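Local coordinates for protein cytochrome P450 monooxygenase (PDB 6KBH) that probably works as a self-sufficient heme monooxygenase, a single chain that also carries the FMN and the [2Fe-2S] cluster expected to relay electrons to the heme, at residues 173-178 with 439-444; 166-171 with 446-451; 334-339 with 351-356. All blocks are in the same frame, centred on the assembly; numbering follows the deposited sequence.

Contact 1: residues 173-178 with 439-444; sequences VDLVDE and VWVRWD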
loop_
_atom_site.group_PDB
_atom_site.type_symbol
_atom_site.label_atom_id
_atom_site.label_comp_id
_atom_site.label_asym_id
_atom_site.label_seq_id
_atom_site.Cartn_x
_atom_site.Cartn_y
_atom_site.Cartn_z
ATOM N N VAL A 173 -4.636 -22.169 -22.492
ATOM C CA VAL A 173 -3.592 -22.502 -21.528
ATOM C C VAL A 173 -4.244 -22.658 -20.165
ATOM O O VAL A 173 -5.249 -22.010 -19.865
ATOM C CB VAL A 173 -2.482 -21.417 -21.509
ATOM C CG1 VAL A 173 -3.079 -20.050 -21.277
ATOM C CG2 VAL A 173 -1.436 -21.709 -20.443
ATOM N N ASP A 174 -3.681 -23.541 -19.340
ATOM C CA ASP A 174 -3.896 -23.477 -17.901
ATOM C C ASP A 174 -2.864 -22.517 -17.338
ATOM O O ASP A 174 -1.673 -22.840 -17.279
ATOM C CB ASP A 174 -3.769 -24.836 -17.223
ATOM C CG ASP A 174 -3.799 -24.717 -15.710
ATOM O OD1 ASP A 174 -4.710 -24.031 -15.200
ATOM O OD2 ASP A 174 -2.921 -25.295 -15.035
ATOM N N LEU A 175 -3.320 -21.336 -16.931
ATOM C CA LEU A 175 -2.401 -20.350 -16.383
ATOM C C LEU A 175 -1.635 -20.917 -15.190
ATOM O O LEU A 175 -0.418 -20.725 -15.083
ATOM C CB LEU A 175 -3.174 -19.087 -16.000
ATOM C CG LEU A 175 -3.879 -18.297 -17.107
ATOM C CD1 LEU A 175 -4.662 -17.124 -16.538
ATOM C CD2 LEU A 175 -2.887 -17.821 -18.159
ATOM N N VAL A 176 -2.320 -21.678 -14.327
ATOM C CA VAL A 176 -1.715 -22.163 -13.084
ATOM C C VAL A 176 -0.457 -22.975 -13.377
ATOM O O VAL A 176 0.651 -22.603 -12.977
ATOM C CB VAL A 176 -2.730 -22.989 -12.272
ATOM C CG1 VAL A 176 -2.056 -23.611 -11.051
ATOM C CG2 VAL A 176 -3.907 -22.130 -11.848
ATOM N N ASP A 177 -0.610 -24.091 -14.094
ATOM C CA ASP A 177 0.502 -25.024 -14.251
ATOM C C ASP A 177 1.613 -24.438 -15.110
ATOM O O ASP A 177 2.799 -24.627 -14.814
ATOM C CB ASP A 177 0.010 -26.339 -14.854
ATOM C CG ASP A 177 -0.588 -27.265 -13.818
ATOM O OD1 ASP A 177 -0.140 -27.226 -12.652
ATOM O OD2 ASP A 177 -1.505 -28.032 -14.174
ATOM N N GLU A 178 1.257 -23.735 -16.182
ATOM C CA GLU A 178 2.274 -23.255 -17.108
ATOM C C GLU A 178 2.847 -21.900 -16.715
ATOM O O GLU A 178 3.993 -21.599 -17.073
ATOM C CB GLU A 178 1.707 -23.188 -18.530
ATOM C CG GLU A 178 1.045 -24.481 -19.005
ATOM C CD GLU A 178 1.971 -25.690 -18.948
ATOM O OE1 GLU A 178 3.196 -25.526 -19.141
ATOM O OE2 GLU A 178 1.470 -26.811 -18.713
ATOM N N VAL A 439 -6.747 -22.777 -13.710
ATOM C CA VAL A 439 -7.609 -21.784 -14.334
ATOM C C VAL A 439 -7.378 -21.896 -15.840
ATOM O O VAL A 439 -6.238 -21.810 -16.311
ATOM C CB VAL A 439 -7.362 -20.360 -13.785
ATOM C CG1 VAL A 439 -6.237 -19.630 -14.479
ATOM C CG2 VAL A 439 -8.637 -19.538 -13.833
ATOM N N TRP A 440 -8.440 -22.207 -16.576
ATOM C CA TRP A 440 -8.349 -22.491 -18.002
ATOM C C TRP A 440 -8.872 -21.286 -18.767
ATOM O O TRP A 440 -10.010 -20.853 -18.551
ATOM C CB TRP A 440 -9.134 -23.752 -18.363
ATOM C CG TRP A 440 -8.536 -25.018 -17.810
ATOM C CD1 TRP A 440 -8.958 -25.714 -16.714
ATOM C CD2 TRP A 440 -7.405 -25.735 -18.328
ATOM N NE1 TRP A 440 -8.162 -26.817 -16.516
ATOM C CE2 TRP A 440 -7.202 -26.854 -17.493
ATOM C CE3 TRP A 440 -6.546 -25.540 -19.414
ATOM C CZ2 TRP A 440 -6.176 -27.772 -17.711
ATOM C CZ3 TRP A 440 -5.529 -26.457 -19.631
ATOM C CH2 TRP A 440 -5.352 -27.556 -18.781
ATOM N N VAL A 441 -8.045 -20.744 -19.654
ATOM C CA VAL A 441 -8.349 -19.494 -20.334
ATOM C C VAL A 441 -8.173 -19.673 -21.834
ATOM O O VAL A 441 -7.219 -20.313 -22.293
ATOM C CB VAL A 441 -7.470 -18.337 -19.813
ATOM C CG1 VAL A 441 -7.788 -18.050 -18.357
ATOM C CG2 VAL A 441 -6.007 -18.671 -19.973
ATOM N N ARG A 442 -9.110 -19.118 -22.591
ATOM C CA ARG A 442 -9.042 -19.047 -24.040
ATOM C C ARG A 442 -8.777 -17.609 -24.469
ATOM O O ARG A 442 -9.024 -16.660 -23.721
ATOM C CB ARG A 442 -10.345 -19.547 -24.674
ATOM C CG ARG A 442 -11.474 -18.552 -24.507
ATOM C CD ARG A 442 -12.665 -18.789 -25.420
ATOM N NE ARG A 442 -13.137 -20.166 -25.400
ATOM C CZ ARG A 442 -14.378 -20.517 -25.078
ATOM N NH1 ARG A 442 -15.263 -19.589 -24.738
ATOM N NH2 ARG A 442 -14.730 -21.793 -25.088
ATOM N N TRP A 443 -8.259 -17.461 -25.686
ATOM C CA TRP A 443 -8.159 -16.159 -26.335
ATOM C C TRP A 443 -7.956 -16.386 -27.827
ATOM O O TRP A 443 -7.675 -17.501 -28.272
ATOM C CB TRP A 443 -7.030 -15.301 -25.749
ATOM C CG TRP A 443 -5.654 -15.750 -26.124
ATOM C CD1 TRP A 443 -4.901 -15.313 -27.176
ATOM C CD2 TRP A 443 -4.862 -16.720 -25.440
ATOM N NE1 TRP A 443 -3.688 -15.959 -27.190
ATOM C CE2 TRP A 443 -3.640 -16.826 -26.130
ATOM C CE3 TRP A 443 -5.069 -17.514 -24.310
ATOM C CZ2 TRP A 443 -2.635 -17.696 -25.727
ATOM C CZ3 TRP A 443 -4.072 -18.370 -23.915
ATOM C CH2 TRP A 443 -2.869 -18.458 -24.618
ATOM N N ASP A 444 -8.109 -15.307 -28.594
ATOM C CA ASP A 444 -7.924 -15.359 -30.039
ATOM C C ASP A 444 -6.467 -15.052 -30.364
ATOM O O ASP A 444 -6.046 -13.893 -30.225
ATOM C CB ASP A 444 -8.849 -14.367 -30.732
ATOM C CG ASP A 444 -8.909 -14.571 -32.234
ATOM O OD1 ASP A 444 -8.117 -15.378 -32.767
ATOM O OD2 ASP A 444 -9.755 -13.924 -32.885
#

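Contact 2: residues 166-171 with 446-451; sequences RFIDTG and ARNPER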
loop_
_atom_site.group_PDB
_atom_site.type_symbol
_atom_site.label_atom_id
_atom_site.label_comp_id
_atom_site.label_asym_id
_atom_site.label_seq_id
_atom_site.Cartn_x
_atom_site.Cartn_y
_atom_site.Cartn_z
ATOM N N ARG A 166 5.748 -18.727 -24.118
ATOM C CA ARG A 166 5.732 -20.115 -24.566
ATOM C C ARG A 166 4.341 -20.523 -25.030
ATOM O O ARG A 166 4.197 -21.270 -26.004
ATOM C CB ARG A 166 6.211 -21.036 -23.446
ATOM C CG ARG A 166 7.511 -20.598 -22.811
ATOM C CD ARG A 166 8.041 -21.650 -21.859
ATOM N NE ARG A 166 9.162 -21.140 -21.076
ATOM C CZ ARG A 166 9.919 -21.885 -20.280
ATOM N NH1 ARG A 166 9.679 -23.184 -20.156
ATOM N NH2 ARG A 166 10.917 -21.331 -19.608
ATOM N N PHE A 167 3.307 -20.032 -24.346
ATOM C CA PHE A 167 1.925 -20.381 -24.641
ATOM C C PHE A 167 1.147 -19.214 -25.242
ATOM O O PHE A 167 -0.086 -19.245 -25.270
ATOM C CB PHE A 167 1.249 -20.917 -23.373
ATOM C CG PHE A 167 1.318 -19.984 -22.181
ATOM C CD1 PHE A 167 0.811 -18.694 -22.236
ATOM C CD2 PHE A 167 1.903 -20.410 -21.000
ATOM C CE1 PHE A 167 0.884 -17.851 -21.135
ATOM C CE2 PHE A 167 1.980 -19.574 -19.899
ATOM C CZ PHE A 167 1.469 -18.299 -19.963
ATOM N N ILE A 168 1.850 -18.196 -25.745
ATOM C CA ILE A 168 1.206 -16.964 -26.200
ATOM C C ILE A 168 0.335 -17.204 -27.427
ATOM O O ILE A 168 -0.704 -16.553 -27.600
ATOM C CB ILE A 168 2.280 -15.901 -26.485
ATOM C CG1 ILE A 168 1.699 -14.711 -27.247
ATOM C CG2 ILE A 168 3.372 -16.489 -27.331
ATOM C CD1 ILE A 168 0.759 -13.894 -26.450
ATOM N N ASP A 169 0.732 -18.125 -28.299
ATOM C CA ASP A 169 0.092 -18.284 -29.594
ATOM C C ASP A 169 -0.923 -19.419 -29.628
ATOM O O ASP A 169 -1.516 -19.668 -30.682
ATOM C CB ASP A 169 1.157 -18.501 -30.670
ATOM C CG ASP A 169 2.008 -17.265 -30.901
ATOM O OD1 ASP A 169 1.459 -16.145 -30.820
ATOM O OD2 ASP A 169 3.222 -17.409 -31.156
ATOM N N THR A 170 -1.146 -20.106 -28.506
ATOM C CA THR A 170 -2.045 -21.255 -28.503
ATOM C C THR A 170 -3.513 -20.849 -28.440
ATOM O O THR A 170 -4.372 -21.576 -28.951
ATOM C CB THR A 170 -1.722 -22.176 -27.326
ATOM O OG1 THR A 170 -2.034 -21.511 -26.097
ATOM C CG2 THR A 170 -0.249 -22.554 -27.331
ATOM N N GLY A 171 -3.821 -19.709 -27.827
ATOM C CA GLY A 171 -5.199 -19.357 -27.558
ATOM C C GLY A 171 -5.832 -20.134 -26.430
ATOM O O GLY A 171 -7.047 -20.033 -26.235
ATOM N N ALA A 446 -4.570 -14.812 -33.219
ATOM C CA ALA A 446 -4.271 -13.851 -34.278
ATOM C C ALA A 446 -4.492 -12.419 -33.810
ATOM O O ALA A 446 -3.795 -11.501 -34.261
ATOM C CB ALA A 446 -5.122 -14.142 -35.513
ATOM N N ARG A 447 -5.429 -12.224 -32.887
ATOM C CA ARG A 447 -5.916 -10.919 -32.466
ATOM C C ARG A 447 -5.080 -10.283 -31.358
ATOM O O ARG A 447 -5.438 -9.201 -30.880
ATOM C CB ARG A 447 -7.374 -11.058 -32.015
ATOM C CG ARG A 447 -8.132 -9.771 -31.771
ATOM C CD ARG A 447 -9.588 -10.086 -31.584
ATOM N NE ARG A 447 -10.190 -10.432 -32.863
ATOM C CZ ARG A 447 -11.070 -9.666 -33.495
ATOM N NH1 ARG A 447 -11.464 -8.524 -32.951
ATOM N NH2 ARG A 447 -11.569 -10.049 -34.662
ATOM N N ASN A 448 -3.987 -10.916 -30.933
ATOM C CA ASN A 448 -3.121 -10.287 -29.950
ATOM C C ASN A 448 -2.760 -8.881 -30.425
ATOM O O ASN A 448 -2.283 -8.723 -31.559
ATOM C CB ASN A 448 -1.830 -11.084 -29.728
ATOM C CG ASN A 448 -2.072 -12.539 -29.377
ATOM O OD1 ASN A 448 -1.362 -13.427 -29.851
ATOM N ND2 ASN A 448 -3.062 -12.793 -28.535
ATOM N N PRO A 449 -2.978 -7.844 -29.613
ATOM C CA PRO A 449 -2.436 -6.523 -29.970
ATOM C C PRO A 449 -0.931 -6.558 -30.156
ATOM O O PRO A 449 -0.367 -5.655 -30.788
ATOM C CB PRO A 449 -2.831 -5.641 -28.777
ATOM C CG PRO A 449 -3.920 -6.391 -28.067
ATOM C CD PRO A 449 -3.606 -7.841 -28.280
ATOM N N GLU A 450 -0.283 -7.607 -29.650
ATOM C CA GLU A 450 1.169 -7.679 -29.602
ATOM C C GLU A 450 1.782 -7.825 -30.992
ATOM O O GLU A 450 2.799 -7.189 -31.292
ATOM C CB GLU A 450 1.573 -8.849 -28.708
ATOM C CG GLU A 450 3.056 -9.088 -28.580
ATOM C CD GLU A 450 3.351 -10.503 -28.148
ATOM O OE1 GLU A 450 3.024 -10.850 -26.994
ATOM O OE2 GLU A 450 3.897 -11.269 -28.967
ATOM N N ARG A 451 1.189 -8.658 -31.853
ATOM C CA ARG A 451 1.816 -8.959 -33.135
ATOM C C ARG A 451 1.736 -7.803 -34.121
ATOM O O ARG A 451 2.503 -7.779 -35.091
ATOM C CB ARG A 451 1.189 -10.206 -33.753
ATOM C CG ARG A 451 1.970 -11.472 -33.472
ATOM C CD ARG A 451 1.476 -12.609 -34.333
ATOM N NE ARG A 451 0.519 -13.446 -33.624
ATOM C CZ ARG A 451 -0.506 -14.057 -34.204
ATOM N NH1 ARG A 451 -0.718 -13.921 -35.506
ATOM N NH2 ARG A 451 -1.317 -14.806 -33.477
#

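Contact 3: residues 334-339 with 351-356; sequences RLVTAD and AKLLIV. With HEM (protoporphyrin IX containing Fe), chain C.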
loop_
_atom_site.group_PDB
_atom_site.type_symbol
_atom_site.label_atom_id
_atom_site.label_comp_id
_atom_site.label_asym_id
_atom_site.label_seq_id
_atom_site.Cartn_x
_atom_site.Cartn_y
_atom_site.Cartn_z
ATOM N N ARG A 334 -3.403 -19.474 15.954
ATOM C CA ARG A 334 -2.700 -18.989 17.130
ATOM C C ARG A 334 -2.996 -19.920 18.298
ATOM O O ARG A 334 -4.037 -20.580 18.337
ATOM C CB ARG A 334 -3.103 -17.548 17.481
ATOM C CG ARG A 334 -2.516 -16.494 16.547
ATOM C CD ARG A 334 -1.014 -16.349 16.753
ATOM N NE ARG A 334 -0.444 -15.282 15.937
ATOM C CZ ARG A 334 0.064 -15.459 14.720
ATOM N NH1 ARG A 334 0.072 -16.662 14.167
ATOM N NH2 ARG A 334 0.562 -14.428 14.055
ATOM N N LEU A 335 -2.065 -19.973 19.244
ATOM C CA LEU A 335 -2.183 -20.818 20.427
ATOM C C LEU A 335 -2.414 -19.927 21.639
ATOM O O LEU A 335 -1.552 -19.112 21.987
ATOM C CB LEU A 335 -0.928 -21.672 20.612
ATOM C CG LEU A 335 -0.790 -22.466 21.914
ATOM C CD1 LEU A 335 -1.915 -23.480 22.057
ATOM C CD2 LEU A 335 0.567 -23.154 21.973
ATOM N N VAL A 336 -3.578 -20.075 22.274
ATOM C CA VAL A 336 -3.902 -19.263 23.440
ATOM C C VAL A 336 -2.998 -19.664 24.597
ATOM O O VAL A 336 -2.837 -20.854 24.896
ATOM C CB VAL A 336 -5.385 -19.413 23.807
ATOM C CG1 VAL A 336 -5.752 -18.459 24.926
ATOM C CG2 VAL A 336 -6.261 -19.171 22.588
ATOM N N THR A 337 -2.397 -18.670 25.253
ATOM C CA THR A 337 -1.417 -18.919 26.303
ATOM C C THR A 337 -1.971 -18.732 27.710
ATOM O O THR A 337 -1.307 -19.128 28.674
ATOM C CB THR A 337 -0.198 -18.004 26.120
ATOM O OG1 THR A 337 -0.559 -16.656 26.444
ATOM C CG2 THR A 337 0.303 -18.057 24.683
ATOM N N ALA A 338 -3.154 -18.143 27.855
ATOM C CA ALA A 338 -3.752 -17.953 29.167
ATOM C C ALA A 338 -5.263 -17.867 29.012
ATOM O O ALA A 338 -5.776 -17.555 27.934
ATOM C CB ALA A 338 -3.203 -16.698 29.860
ATOM N N ASP A 339 -5.973 -18.153 30.101
ATOM C CA ASP A 339 -7.430 -18.074 30.083
ATOM C C ASP A 339 -7.874 -16.661 29.725
ATOM O O ASP A 339 -7.531 -15.697 30.417
ATOM C CB ASP A 339 -8.009 -18.484 31.437
ATOM C CG ASP A 339 -7.881 -19.971 31.704
ATOM O OD1 ASP A 339 -7.693 -20.742 30.739
ATOM O OD2 ASP A 339 -7.974 -20.371 32.884
ATOM N N ALA A 351 -5.962 -23.587 24.288
ATOM C CA ALA A 351 -6.860 -23.612 23.144
ATOM C C ALA A 351 -6.139 -23.130 21.891
ATOM O O ALA A 351 -5.278 -22.249 21.940
ATOM C CB ALA A 351 -8.086 -22.740 23.406
ATOM N N LYS A 352 -6.502 -23.724 20.761
ATOM C CA LYS A 352 -5.927 -23.388 19.469
ATOM C C LYS A 352 -6.952 -22.595 18.676
ATOM O O LYS A 352 -8.122 -22.983 18.607
ATOM C CB LYS A 352 -5.514 -24.652 18.710
ATOM C CG LYS A 352 -4.457 -25.483 19.425
ATOM C CD LYS A 352 -4.076 -26.715 18.616
ATOM C CE LYS A 352 -3.032 -27.557 19.328
ATOM N NZ LYS A 352 -2.640 -28.746 18.518
ATOM N N LEU A 353 -6.521 -21.480 18.097
ATOM C CA LEU A 353 -7.421 -20.575 17.399
ATOM C C LEU A 353 -7.335 -20.778 15.893
ATOM O O LEU A 353 -6.244 -20.921 15.336
ATOM C CB LEU A 353 -7.103 -19.119 17.744
ATOM C CG LEU A 353 -7.441 -18.690 19.174
ATOM C CD1 LEU A 353 -7.351 -17.172 19.326
ATOM C CD2 LEU A 353 -8.820 -19.197 19.581
ATOM N N LEU A 354 -8.495 -20.807 15.243
ATOM C CA LEU A 354 -8.590 -20.702 13.791
ATOM C C LEU A 354 -9.188 -19.334 13.483
ATOM O O LEU A 354 -10.405 -19.145 13.577
ATOM C CB LEU A 354 -9.436 -21.819 13.197
ATOM C CG LEU A 354 -9.339 -21.852 11.673
ATOM C CD1 LEU A 354 -7.915 -22.183 11.257
ATOM C CD2 LEU A 354 -10.320 -22.841 11.069
ATOM N N ILE A 355 -8.334 -18.382 13.123
ATOM C CA ILE A 355 -8.753 -17.011 12.868
ATOM C C ILE A 355 -8.923 -16.850 11.359
ATOM O O ILE A 355 -7.952 -16.880 10.597
ATOM C CB ILE A 355 -7.765 -16.003 13.472
ATOM C CG1 ILE A 355 -6.338 -16.211 12.953
ATOM C CG2 ILE A 355 -7.763 -16.141 14.990
ATOM C CD1 ILE A 355 -5.281 -15.474 13.754
ATOM N N VAL A 356 -10.168 -16.695 10.919
ATOM C CA VAL A 356 -10.511 -16.819 9.501
ATOM C C VAL A 356 -10.270 -15.456 8.859
ATOM O O VAL A 356 -11.137 -14.578 8.862
ATOM C CB VAL A 356 -11.940 -17.320 9.298
ATOM C CG1 VAL A 356 -12.204 -17.585 7.828
ATOM C CG2 VAL A 356 -12.180 -18.580 10.120
HETATM C CHA HEM C . 4.291 -14.608 7.627
HETATM C CHB HEM C . 0.589 -14.554 4.202
HETATM C CHC HEM C . 4.136 -14.159 0.294
HETATM C CHD HEM C . 7.779 -14.213 3.719
HETATM C C1A HEM C . 3.087 -14.608 6.794
HETATM C C2A HEM C . 1.867 -14.717 7.602
HETATM C C3A HEM C . 0.841 -14.698 6.655
HETATM C C4A HEM C . 1.543 -14.584 5.350
HETATM C CMA HEM C . -0.630 -14.782 6.919
HETATM C CAA HEM C . 1.725 -14.802 9.091
HETATM C CBA HEM C . 1.250 -13.542 9.746
HETATM C CGA HEM C . 1.289 -13.429 11.233
HETATM O O1A HEM C . 1.412 -14.574 11.741
HETATM O O2A HEM C . 1.184 -12.217 11.568
HETATM C C1B HEM C . 1.167 -14.451 2.825
HETATM C C2B HEM C . 0.347 -14.398 1.529
HETATM C C3B HEM C . 1.464 -14.271 0.311
HETATM C C4B HEM C . 2.814 -14.270 1.003
HETATM C CMB HEM C . -1.137 -14.456 1.402
HETATM C CAB HEM C . 1.215 -14.196 -1.156
HETATM C CBB HEM C . 0.256 -13.171 -1.653
HETATM C C1C HEM C . 5.330 -14.163 1.185
HETATM C C2C HEM C . 6.523 -14.062 0.386
HETATM C C3C HEM C . 7.546 -14.079 1.308
HETATM C C4C HEM C . 6.858 -14.183 2.586
HETATM C CMC HEM C . 6.629 -13.958 -1.100
HETATM C CAC HEM C . 9.013 -13.979 1.021
HETATM C CBC HEM C . 9.898 -15.163 1.174
HETATM C C1D HEM C . 6.991 -14.326 4.952
HETATM C C2D HEM C . 7.856 -14.362 6.177
HETATM C C3D HEM C . 6.767 -14.487 7.410
HETATM C C4D HEM C . 5.440 -14.501 6.706
HETATM C CMD HEM C . 9.343 -14.300 6.230
HETATM C CAD HEM C . 7.057 -14.552 8.867
HETATM C CBD HEM C . 7.385 -13.247 9.517
HETATM C CGD HEM C . 7.266 -13.180 10.995
HETATM O O1D HEM C . 6.560 -14.146 11.371
HETATM O O2D HEM C . 7.884 -12.182 11.447
HETATM N NA HEM C . 2.916 -14.529 5.407
HETATM N NB HEM C . 2.632 -14.303 2.525
HETATM N NC HEM C . 5.511 -14.239 2.548
HETATM N ND HEM C . 5.472 -14.361 5.158
HETATM FE FE HEM C . 4.035 -14.484 3.805
#

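Contact 1: residues 173-178 with 439-444
Asp174 faces Trp440 and Val439 at the point where a short strand turns into a helix. Asp174 CB lies over the face of the Trp440 six-membered ring, 3.4 Å from its centroid and offset toward the rim, a CH-pi contact. CG stands anti to the backbone N (chi1 172°); beyond it the two oxygens go to different partners. OD1 accepts the backbone N of Val439 at 2.8 Å, approached nearly along its C-O bond, whereas OD2 takes Asp177 N at 2.8 Å from above the carboxylate plane. The second bond caps the first turn of helix 175-180, with Asp174 as its N-cap; His438 adds a weak hydrogen bond to OD2. Just before the cap, strands 172-174 and 440-442 pair antiparallel: Val173 N gives to Val441 O at 3.2 Å and Val441 N to Val173 O at 3.1 Å. With strand 418-419 they form the small three-stranded sheet in which cytochromes P450 join the chain after helix 153-164 to the C-terminal end of the heme domain. Past the strand, Leu175 N still reaches Val439 O at 3.0 Å. On the other face, Val173 CG1 lies beside Val441 CG2 and meets the edge of the Trp443 indole, in its plane, 3.3 Å from CZ3. Leu175 crosses Val441 at about a right angle, its CG 3.6 Å from Val441 CG2, and CD1 fits against both Val439 CG1 and Val441 CG1. Leu295 and Leu299 of helix 284-300 cover this apolar side.

Contact 2: residues 166-171 with 446-451
Ile168 points its side chain at Asn448 and Glu450 and meets each at a slant. CG1 is anti to the backbone N (chi1 168°), and the branch ends in CD1, which lies 3.8 Å from Glu450 OE1 and 4.0 Å from Asn448 OD1. A methyl group thus rests against two polar tips, by van der Waals contact alone. The Glu450 carboxylate has its ionic partner outside the two segments, since OE1 forms a salt bridge with Arg413.

Asp169 and Asn448 cross at about a right angle, although their carboxylate and amide planes are only 27° apart. The atoms that approach, Asp169 OD1 and Asn448 OD1, are both acceptors, 4.0 Å apart, and make no hydrogen bond. Arg451 comes to the same carboxylate in another way: its guanidinium plane stands almost perpendicular to that of Asp169, 85° between them. Asp169 OD1 lies 4.0 Å from Arg451 NE and 4.1 Å from NH2, too far for a salt bridge, leaving at most a longer-range attraction at a solvent-facing edge. One face of this guanidinium has Ala446 O of its own segment beyond it, offset toward the rim.

Trp443, just ahead in the chain, touches both sides: its NE1 gives a weak hydrogen bond to Ile168 O, and its ring packs on Asn448. The arrangement is a loose, partly buried contact of a loop with the start of the short helix 449-452, joining the loop between helix 153-164 and strand 172-174 to the chain leaving the small C-terminal sheet of the P450 fold.

Contact 3: residues 334-339 with 351-356
Arg334 sets CG anti to its carbonyl carbon (chi1 -74°), against Ile355 CD1 at 4.1 Å, and a bend at chi2 (-70°) turns CD out of line; the far end of the chain leads away from the neighbouring strand. At its tip NH2 donates to propionate oxygen O1A of the heme in a nearly straight bond (172°) that reaches the carboxylate at the edge of the guanidinium, in its plane; the modelled NH2 to O1A distance, 2.5 Å, is very short and its exact value uncertain at this resolution. The arginine charge would help neutralise this propionate, and His133, Arg137 and His391 also bond to the heme. Behind the arginine, strands 332-336 and 352-355 run antiparallel: Leu353 N gives to Arg334 O at 2.7 Å, Arg334 N to Leu353 O at 3.2 Å, and Val336 N to Ala351 O at 2.8 Å. They are adjacent strands of the mixed five-stranded sheet of the P450 fold, which here supplies a propionate-binding arginine from strand 332-336. Val336 leans CG2 across Leu353, 3.6 Å from its CG, and over Ala351 CB at 4.1 Å, on the side that Phe94 also covers. Leu335 and Lys352 occupy the other face, where Leu335 CD1 approaches Lys352 CG obliquely at 4.2 Å. From there the extended lysine chain carries NZ to a salt bridge with Glu101.

Contacts 1 and 2 are neighbours, about 12 Å between centres, at the end of the heme domain distant from contact 3; Trp443 links them, its backbone N probably bonded to Gly171 O and its ring against the backbone O of Ile168. The centre of contact 3 lies about 40 Å from that of contact 1, and it is nested in the chain between the segments of both. Contacts 1 and 3 are buried strand pairs whose backbone bonds are reinforced by apolar side chains, but the polar group of contact 1 caps a helix whereas that of contact 3 helps bind a heme propionate. Contact 2, only partly buried, has no hydrogen bond between its segments, just van der Waals touches and one pair of opposite charges beyond salt-bridge range.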